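Local coordinates for ectoine dioxygenase (Sphingopyxis alaskensis, PDB 4MHR), which catalyses the iron- and 2-oxoglutarate-dependent hydroxylation of L-ectoine to 5-hydroxyectoine, a compatible solute that helps cells survive osmotic stress, at residues Arg166-Ser171 and Tyr271-Asn276; Pro29-Glu34 and Arg124-Asp129; Lys71-Leu76 and Pro108-Leu113. All blocks are in the same frame, centred on the assembly; numbering follows the deposited sequence.

Starting from the N terminus, the loop Pro29-Glu34 comes early in the chain and has its partner some 90 residues further on. Between the two in sequence, helix 63-78 and helix 108-115 pack together in contact 3, whose shorter loop lies wholly within the larger one that contact 2 closes by joining the end of helix 117-127 to Pro29-Glu34. Contact 1 follows in series, pairing strand 169-175 with strand 264-273 in the large antiparallel sheet. Contacts 1 and 2 adjoin, their centres about 9 Å apart, through Arg168 NH1 on Leu127 O and Ser275 OG on Asp129 OD2; the centres of contacts 1 and 3 are about 24 Å apart, and the two do not touch.

Contact 1: Arg166-Ser171 and Tyr271-Asn276; sequences RMRALS and YNAVSN
Arg168 packs against Ala273 and Ser275 where two neighbouring strands of the cupin-fold sheet leave their regular pairing. Its CB sits by the amide of Asn276, 3.9 Å from ND2. CG, anti to the backbone N (chi1 179°), comes 3.6 Å from Ala273 CB, and CD and NE stay near the same methyl. At the tip, Ser275 OG stands over one face of the guanidinium, 3.3 Å above its plane and displaced toward the rim; no hydrogen bond joins the two. NH1 reaches instead to Leu127 O at the end of helix 117-127, while Ser275 OG bonds to Asp129.

Behind this, Leu170 and Tyr271 form an antiparallel hydrogen-bonded pair, and Ala169 with Asn272 a non-hydrogen-bonded one. The Ala169 side chain lies about 4 Å from that of Trp158 (nearest atoms), a residue important for stabilizing ectoine, consistent with a place next to the substrate site.

The ladder gains one more rung from Ala273 N to Arg168 O, then side chains take over. Asn276 turns its amide on the backbone of Arg166: ND2 gives a bond of 2.9 Å to Arg166 O, and OD1 accepts a weak one from Arg166 N. ND2 also bonds to Asn272 OD1 at 2.8 Å, in the carbonyl plane on a lone pair. Asn272 ND2 returns a bond to Asn276 O and has a second partner in the Tyr132 hydroxyl. With Asn276 ND2 spending its hydrogens on Arg166 O and Asn272 OD1, the two buried amides are satisfied, and fixed in rotation, where the strand ladder stops.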
loop_
_atom_site.group_PDB
_atom_site.type_symbol
_atom_site.label_atom_id
_atom_site.label_comp_id
_atom_site.label_asym_id
_atom_site.label_seq_id
_atom_site.Cartn_x
_atom_site.Cartn_y
_atom_site.Cartn_z
ATOM N N ARG A 166 -7.838 0.606 -13.932
ATOM C CA ARG A 166 -6.610 0.026 -14.482
ATOM C C ARG A 166 -5.558 -0.211 -13.364
ATOM O O ARG A 166 -5.550 0.465 -12.359
ATOM C CB ARG A 166 -5.994 0.901 -15.565
ATOM C CG ARG A 166 -6.862 1.221 -16.780
ATOM C CD ARG A 166 -7.029 -0.017 -17.614
ATOM N NE ARG A 166 -7.253 0.438 -18.918
ATOM C CZ ARG A 166 -6.377 0.511 -19.915
ATOM N NH1 ARG A 166 -5.131 0.091 -19.848
ATOM N NH2 ARG A 166 -6.829 1.034 -21.022
ATOM N N MET A 167 -4.606 -1.107 -13.618
ATOM C CA MET A 167 -3.517 -1.340 -12.639
ATOM C C MET A 167 -2.467 -0.286 -12.833
ATOM O O MET A 167 -1.530 -0.501 -13.580
ATOM C CB MET A 167 -2.932 -2.737 -12.809
ATOM C CG MET A 167 -3.985 -3.824 -12.517
ATOM S SD MET A 167 -3.156 -5.379 -12.757
ATOM C CE MET A 167 -4.533 -6.490 -12.512
ATOM N N ARG A 168 -2.680 0.863 -12.221
ATOM C CA ARG A 168 -1.796 2.009 -12.374
ATOM C C ARG A 168 -1.748 2.804 -11.059
ATOM O O ARG A 168 -1.814 4.044 -10.978
ATOM C CB ARG A 168 -2.134 2.843 -13.620
ATOM C CG ARG A 168 -1.194 4.023 -13.713
ATOM C CD ARG A 168 -0.451 4.636 -14.853
ATOM N NE ARG A 168 -1.173 5.150 -15.898
ATOM C CZ ARG A 168 -0.795 5.942 -16.949
ATOM N NH1 ARG A 168 0.294 6.664 -17.145
ATOM N NH2 ARG A 168 -1.702 6.035 -17.884
ATOM N N ALA A 169 -1.624 2.031 -9.975
ATOM C CA ALA A 169 -1.495 2.542 -8.624
ATOM C C ALA A 169 -0.471 1.747 -7.874
ATOM O O ALA A 169 -0.192 0.576 -8.192
ATOM C CB ALA A 169 -2.838 2.510 -7.865
ATOM N N LEU A 170 0.100 2.366 -6.854
ATOM C CA LEU A 170 1.005 1.633 -5.995
ATOM C C LEU A 170 0.917 2.053 -4.553
ATOM O O LEU A 170 0.442 3.197 -4.223
ATOM C CB LEU A 170 2.413 1.771 -6.461
ATOM C CG LEU A 170 3.026 3.124 -6.513
ATOM C CD1 LEU A 170 3.583 3.537 -5.177
ATOM C CD2 LEU A 170 4.220 3.018 -7.426
ATOM N N SER A 171 1.349 1.147 -3.682
ATOM C CA SER A 171 1.376 1.454 -2.245
ATOM C C SER A 171 2.778 1.598 -1.738
ATOM O O SER A 171 3.726 0.898 -2.204
ATOM C CB SER A 171 0.694 0.346 -1.470
ATOM O OG SER A 171 -0.629 0.231 -1.986
ATOM N N TYR A 271 -0.613 5.777 -3.879
ATOM C CA TYR A 271 -0.498 6.755 -4.991
ATOM C C TYR A 271 -1.233 6.185 -6.179
ATOM O O TYR A 271 -1.041 5.017 -6.554
ATOM C CB TYR A 271 0.983 7.008 -5.309
ATOM C CG TYR A 271 1.790 7.658 -4.244
ATOM C CD1 TYR A 271 1.951 9.063 -4.206
ATOM C CD2 TYR A 271 2.392 6.920 -3.241
ATOM C CE1 TYR A 271 2.741 9.676 -3.207
ATOM C CE2 TYR A 271 3.148 7.537 -2.223
ATOM C CZ TYR A 271 3.274 8.915 -2.197
ATOM O OH TYR A 271 4.025 9.508 -1.228
ATOM N N ASN A 272 -2.111 6.963 -6.771
ATOM C CA ASN A 272 -2.758 6.617 -8.030
ATOM C C ASN A 272 -2.421 7.645 -9.141
ATOM O O ASN A 272 -2.256 8.794 -8.858
ATOM C CB ASN A 272 -4.266 6.499 -7.847
ATOM C CG ASN A 272 -4.961 5.825 -9.062
ATOM O OD1 ASN A 272 -4.384 5.001 -9.792
ATOM N ND2 ASN A 272 -6.242 6.134 -9.243
ATOM N N ALA A 273 -2.333 7.217 -10.395
ATOM C CA ALA A 273 -2.136 8.153 -11.488
ATOM C C ALA A 273 -3.422 9.001 -11.607
ATOM O O ALA A 273 -4.563 8.466 -11.512
ATOM C CB ALA A 273 -1.868 7.397 -12.814
ATOM N N VAL A 274 -3.258 10.293 -11.812
ATOM C CA VAL A 274 -4.470 11.173 -12.032
ATOM C C VAL A 274 -5.331 10.730 -13.220
ATOM O O VAL A 274 -6.530 10.839 -13.133
ATOM C CB VAL A 274 -4.121 12.684 -12.120
ATOM C CG1 VAL A 274 -3.435 13.199 -10.867
ATOM C CG2 VAL A 274 -3.213 12.946 -13.330
ATOM N N SER A 275 -4.733 10.157 -14.271
ATOM C CA SER A 275 -5.438 9.567 -15.409
ATOM C C SER A 275 -6.161 8.214 -15.105
ATOM O O SER A 275 -7.008 7.775 -15.848
ATOM C CB SER A 275 -4.471 9.402 -16.628
ATOM O OG SER A 275 -3.443 8.472 -16.350
ATOM N N ASN A 276 -5.883 7.581 -13.985
ATOM C CA ASN A 276 -6.589 6.344 -13.594
ATOM C C ASN A 276 -7.671 6.619 -12.552
ATOM O O ASN A 276 -7.858 5.854 -11.618
ATOM C CB ASN A 276 -5.534 5.416 -13.001
ATOM C CG ASN A 276 -6.026 3.998 -12.830
ATOM O OD1 ASN A 276 -6.790 3.484 -13.631
ATOM N ND2 ASN A 276 -5.565 3.339 -11.767
#

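Contact 2: Pro29-Glu34 and Arg124-Asp129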
loop_
_atom_site.group_PDB
_atom_site.type_symbol
_atom_site.label_atom_id
_atom_site.label_comp_id
_atom_site.label_asym_id
_atom_site.label_seq_id
_atom_site.Cartn_x
_atom_site.Cartn_y
_atom_site.Cartn_z
ATOM N N PRO A 29 0.851 -2.073 -18.162
ATOM C CA PRO A 29 2.228 -2.131 -17.708
ATOM C C PRO A 29 2.378 -2.210 -16.159
ATOM O O PRO A 29 1.452 -1.891 -15.410
ATOM C CB PRO A 29 2.837 -0.833 -18.219
ATOM C CG PRO A 29 1.942 -0.350 -19.254
ATOM C CD PRO A 29 0.550 -0.836 -18.868
ATOM N N VAL A 30 3.545 -2.648 -15.717
ATOM C CA VAL A 30 3.956 -2.534 -14.300
ATOM C C VAL A 30 4.681 -1.183 -14.077
ATOM O O VAL A 30 4.342 -0.432 -13.185
ATOM C CB VAL A 30 4.731 -3.757 -13.809
ATOM C CG1 VAL A 30 4.978 -3.732 -12.308
ATOM C CG2 VAL A 30 3.991 -5.078 -14.103
ATOM N N VAL A 31 5.730 -0.937 -14.852
ATOM C CA VAL A 31 6.471 0.315 -14.814
ATOM C C VAL A 31 5.911 1.092 -16.046
ATOM O O VAL A 31 6.004 0.661 -17.200
ATOM C CB VAL A 31 7.962 0.097 -14.950
ATOM C CG1 VAL A 31 8.711 1.408 -15.151
ATOM C CG2 VAL A 31 8.474 -0.671 -13.762
ATOM N N HIS A 32 5.339 2.245 -15.783
ATOM C CA HIS A 32 4.630 2.997 -16.814
ATOM C C HIS A 32 5.465 4.114 -17.496
ATOM O O HIS A 32 4.913 5.051 -18.146
ATOM C CB HIS A 32 3.405 3.602 -16.182
ATOM C CG HIS A 32 2.312 2.633 -15.835
ATOM N ND1 HIS A 32 2.319 1.848 -14.697
ATOM C CD2 HIS A 32 1.157 2.344 -16.478
ATOM C CE1 HIS A 32 1.185 1.146 -14.634
ATOM N NE2 HIS A 32 0.465 1.441 -15.712
ATOM N N SER A 33 6.773 4.058 -17.314
ATOM C CA SER A 33 7.678 5.082 -17.919
ATOM C C SER A 33 8.805 4.341 -18.574
ATOM O O SER A 33 9.207 3.299 -18.055
ATOM C CB SER A 33 8.303 6.027 -16.842
ATOM O OG SER A 33 7.329 6.882 -16.211
ATOM N N GLU A 34 9.387 4.922 -19.636
ATOM C CA GLU A 34 10.727 4.480 -20.098
ATOM C C GLU A 34 11.718 4.851 -19.005
ATOM O O GLU A 34 11.617 5.918 -18.418
ATOM C CB GLU A 34 11.110 5.174 -21.445
ATOM C CG GLU A 34 10.077 5.050 -22.552
ATOM C CD GLU A 34 10.249 3.648 -23.183
ATOM O OE1 GLU A 34 11.262 3.037 -22.845
ATOM O OE2 GLU A 34 9.463 3.205 -24.030
ATOM N N ARG A 124 5.576 9.007 -9.376
ATOM C CA ARG A 124 5.306 9.641 -10.669
ATOM C C ARG A 124 6.088 8.894 -11.772
ATOM O O ARG A 124 5.626 8.757 -12.844
ATOM C CB ARG A 124 5.727 11.130 -10.645
ATOM C CG ARG A 124 4.784 11.948 -9.763
ATOM C CD ARG A 124 5.411 13.283 -9.331
ATOM N NE ARG A 124 5.472 14.098 -10.510
ATOM C CZ ARG A 124 6.566 14.352 -11.209
ATOM N NH1 ARG A 124 7.766 13.953 -10.804
ATOM N NH2 ARG A 124 6.437 15.024 -12.332
ATOM N N PHE A 125 7.320 8.482 -11.492
ATOM C CA PHE A 125 8.077 7.651 -12.475
ATOM C C PHE A 125 7.359 6.294 -12.750
ATOM O O PHE A 125 7.057 5.900 -13.904
ATOM C CB PHE A 125 9.499 7.379 -11.962
ATOM C CG PHE A 125 10.227 6.427 -12.846
ATOM C CD1 PHE A 125 10.639 6.837 -14.076
ATOM C CD2 PHE A 125 10.417 5.092 -12.477
ATOM C CE1 PHE A 125 11.225 5.904 -14.967
ATOM C CE2 PHE A 125 11.042 4.207 -13.308
ATOM C CZ PHE A 125 11.411 4.615 -14.564
ATOM N N LEU A 126 7.137 5.541 -11.698
ATOM C CA LEU A 126 6.603 4.178 -11.824
ATOM C C LEU A 126 5.209 4.164 -12.454
ATOM O O LEU A 126 4.873 3.216 -13.221
ATOM C CB LEU A 126 6.550 3.439 -10.482
ATOM C CG LEU A 126 7.923 3.117 -9.924
ATOM C CD1 LEU A 126 7.771 2.498 -8.540
ATOM C CD2 LEU A 126 8.672 2.144 -10.816
ATOM N N LEU A 127 4.436 5.203 -12.166
ATOM C CA LEU A 127 3.076 5.346 -12.708
ATOM C C LEU A 127 2.956 6.184 -14.025
ATOM O O LEU A 127 1.902 6.198 -14.696
ATOM C CB LEU A 127 2.138 5.825 -11.630
ATOM C CG LEU A 127 2.089 5.000 -10.358
ATOM C CD1 LEU A 127 1.129 5.559 -9.310
ATOM C CD2 LEU A 127 1.708 3.588 -10.743
ATOM N N GLY A 128 4.063 6.742 -14.454
ATOM C CA GLY A 128 4.190 7.504 -15.697
ATOM C C GLY A 128 3.205 8.628 -15.768
ATOM O O GLY A 128 2.551 8.744 -16.732
ATOM N N ASP A 129 3.026 9.391 -14.703
ATOM C CA ASP A 129 1.931 10.364 -14.655
ATOM C C ASP A 129 2.106 11.222 -13.414
ATOM O O ASP A 129 2.837 10.879 -12.527
ATOM C CB ASP A 129 0.565 9.628 -14.567
ATOM C CG ASP A 129 -0.655 10.487 -15.063
ATOM O OD1 ASP A 129 -0.425 11.644 -15.400
ATOM O OD2 ASP A 129 -1.815 9.992 -15.083
#
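His32 and Ser33 hold the C-terminal end of helix 117-127, which finishes in a Schellman motif with Gly128 at positive phi. Each comes with a side chain aimed at a carbonyl of the last turn. The imidazole of His32 is set with its edge to the helix: Leu126 O lies near the ring plane and takes a bond from ND1 at 3.3 Å, on a lone pair. The same oxygen receives the backbone N of His32 at 2.8 Å, this donor standing above the carbonyl plane. Two donors from one residue therefore grip Leu126 O, though of the two ND1 alone, by its long bond, bears on how the ring is turned. CG anti to the carbonyl carbon of His32 (chi1 -71°) starts the ring on the side of its own N, and Pro29 CB lies over one ring face, displaced toward the rim.

Phe125 meets Ser33 and Glu34. Its CE1 touches Ser33 CB at 3.5 Å, and the ring edge is met near its plane by Glu34 O. On the other flank of the ring, CE2 rests on Val31 CG1, the two side chains crossing obliquely; Val31 CG2 reaches Leu126 CD2. The valine thus splits its two branches between neighbouring helix residues, with helix 43-52 packing behind: Asp50 on Val31 and Phe49 on Leu126.

The contact fastens the N-terminal loop to the helix end, and Arg168 of the adjoining strand region lies against His32 while bonding to Leu127 O. The backbones come close at the glycine, where Gly128 CA makes a CA-H...O contact with His32 O. Beside it, Ser33 OG donates to Phe125 O, which also accepts Gly128 N from within the turn, and Ser33 OG lies 3.2 Å from Gly128 CA.

Contact 3: Lys71-Leu76 and Pro108-Leu113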
loop_
_atom_site.group_PDB
_atom_site.type_symbol
_atom_site.label_atom_id
_atom_site.label_comp_id
_atom_site.label_asym_id
_atom_site.label_seq_id
_atom_site.Cartn_x
_atom_site.Cartn_y
_atom_site.Cartn_z
ATOM N N LYS A 71 7.498 10.126 16.350
ATOM C CA LYS A 71 6.846 11.034 17.332
ATOM C C LYS A 71 5.497 11.501 16.846
ATOM O O LYS A 71 4.498 11.326 17.570
ATOM C CB LYS A 71 7.747 12.253 17.616
ATOM C CG LYS A 71 7.283 13.149 18.783
ATOM C CD LYS A 71 7.190 14.648 18.404
ATOM C CE LYS A 71 6.136 14.889 17.304
ATOM N NZ LYS A 71 5.851 16.305 16.929
ATOM N N ALA A 72 5.410 11.985 15.591
ATOM C CA ALA A 72 4.132 12.351 15.041
ATOM C C ALA A 72 3.158 11.200 15.055
ATOM O O ALA A 72 1.988 11.386 15.462
ATOM C CB ALA A 72 4.222 12.953 13.645
ATOM N N ALA A 73 3.592 10.007 14.618
ATOM C CA ALA A 73 2.664 8.889 14.566
ATOM C C ALA A 73 2.227 8.544 15.995
ATOM O O ALA A 73 1.079 8.225 16.209
ATOM C CB ALA A 73 3.288 7.633 13.917
ATOM N N GLY A 74 3.192 8.425 16.902
ATOM C CA GLY A 74 2.902 8.125 18.339
ATOM C C GLY A 74 1.849 9.055 18.958
ATOM O O GLY A 74 0.964 8.604 19.701
ATOM N N ASN A 75 1.924 10.339 18.606
ATOM C CA ASN A 75 0.994 11.364 19.073
ATOM C C ASN A 75 -0.357 11.194 18.472
ATOM O O ASN A 75 -1.372 11.430 19.133
ATOM C CB ASN A 75 1.489 12.766 18.714
ATOM C CG ASN A 75 2.606 13.234 19.594
ATOM O OD1 ASN A 75 2.821 12.718 20.695
ATOM N ND2 ASN A 75 3.354 14.218 19.105
ATOM N N LEU A 76 -0.412 10.791 17.201
ATOM C CA LEU A 76 -1.709 10.538 16.573
ATOM C C LEU A 76 -2.421 9.342 17.214
ATOM O O LEU A 76 -3.633 9.364 17.412
ATOM C CB LEU A 76 -1.553 10.332 15.069
ATOM C CG LEU A 76 -1.155 11.595 14.273
ATOM C CD1 LEU A 76 -0.473 11.246 12.957
ATOM C CD2 LEU A 76 -2.355 12.467 13.990
ATOM N N PRO A 108 -0.459 17.271 9.166
ATOM C CA PRO A 108 0.468 18.040 8.369
ATOM C C PRO A 108 1.797 17.310 8.133
ATOM O O PRO A 108 2.382 17.448 7.070
ATOM C CB PRO A 108 0.680 19.331 9.213
ATOM C CG PRO A 108 -0.624 19.525 9.917
ATOM C CD PRO A 108 -1.149 18.112 10.173
ATOM N N VAL A 109 2.296 16.591 9.122
ATOM C CA VAL A 109 3.506 15.786 8.942
ATOM C C VAL A 109 3.298 14.683 7.870
ATOM O O VAL A 109 4.147 14.514 6.993
ATOM C CB VAL A 109 3.885 15.126 10.271
ATOM C CG1 VAL A 109 5.038 14.152 10.110
ATOM C CG2 VAL A 109 4.241 16.179 11.338
ATOM N N MET A 110 2.187 13.934 7.973
ATOM C CA MET A 110 1.867 12.858 7.014
ATOM C C MET A 110 1.503 13.384 5.646
ATOM O O MET A 110 1.868 12.757 4.645
ATOM C CB MET A 110 0.811 11.908 7.528
ATOM C CG MET A 110 1.180 11.287 8.853
ATOM S SD MET A 110 2.779 10.414 8.889
ATOM C CE MET A 110 2.988 10.036 10.614
ATOM N N ALA A 111 0.898 14.575 5.572
ATOM C CA ALA A 111 0.740 15.253 4.256
ATOM C C ALA A 111 2.091 15.556 3.631
ATOM O O ALA A 111 2.314 15.340 2.424
ATOM C CB ALA A 111 -0.073 16.559 4.362
ATOM N N ARG A 112 3.001 16.070 4.451
ATOM C CA ARG A 112 4.324 16.422 3.997
ATOM C C ARG A 112 5.146 15.167 3.624
ATOM O O ARG A 112 5.908 15.210 2.670
ATOM C CB ARG A 112 5.052 17.216 5.083
ATOM C CG ARG A 112 6.434 17.740 4.731
ATOM C CD ARG A 112 6.536 18.492 3.388
ATOM N NE ARG A 112 7.958 18.796 3.155
ATOM C CZ ARG A 112 8.865 17.943 2.684
ATOM N NH1 ARG A 112 8.524 16.675 2.346
ATOM N NH2 ARG A 112 10.123 18.328 2.534
ATOM N N LEU A 113 5.046 14.100 4.421
ATOM C CA LEU A 113 5.647 12.802 4.029
ATOM C C LEU A 113 5.129 12.372 2.636
ATOM O O LEU A 113 5.914 12.094 1.737
ATOM C CB LEU A 113 5.398 11.744 5.086
ATOM C CG LEU A 113 5.858 10.322 4.771
ATOM C CD1 LEU A 113 7.360 10.270 4.696
ATOM C CD2 LEU A 113 5.373 9.398 5.844
#
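Ala72 CB meets the branched end of Val109 directly, and this pair brings the two helices nearest. The alanine methyl sits 3.8 Å from Val109 CG1 and 4.0 Å from Val109 CG2, resting against both branches at once. With CG1 anti to the backbone N (chi1 173°) and CG2 anti to the carbonyl carbon, the rotamer sets both within contact of that one methyl.

Beside this pair, Met110 supplies the longer reach. Its chain bends at chi2 (-56°), and the terminal methyl does the touching: Met110 CE lies 4.0 Å from Ala73 N and 4.1 Å from Ala73 CB. Ala72 CB and Leu76 CD1 also stand near Met110 CE, each at 4.4 Å. The one methyl thus touches Ala72, Ala73 and Leu76, and the small alanines let it approach the backbone itself.

The axes of the short segments pass 10.4 Å apart and run at 135°, nearer antiparallel than parallel but steeply crossed, and the meeting is confined to a few residues. Further out, Val109 also packs on Phe68 and Leu69, about one turn earlier on helix 63-78, while Ala73 and Leu76 lean on Leu138 of strand 131-141. Helix 63-78 is in this way laid against the large sheet of the cupin fold, away from the iron and substrate sites.

No hydrogen bond or charge pair crosses between the segments. Their join is made mainly by methyl groups, consistent with van der Waals packing and the burial of apolar surface in place of directional bonds.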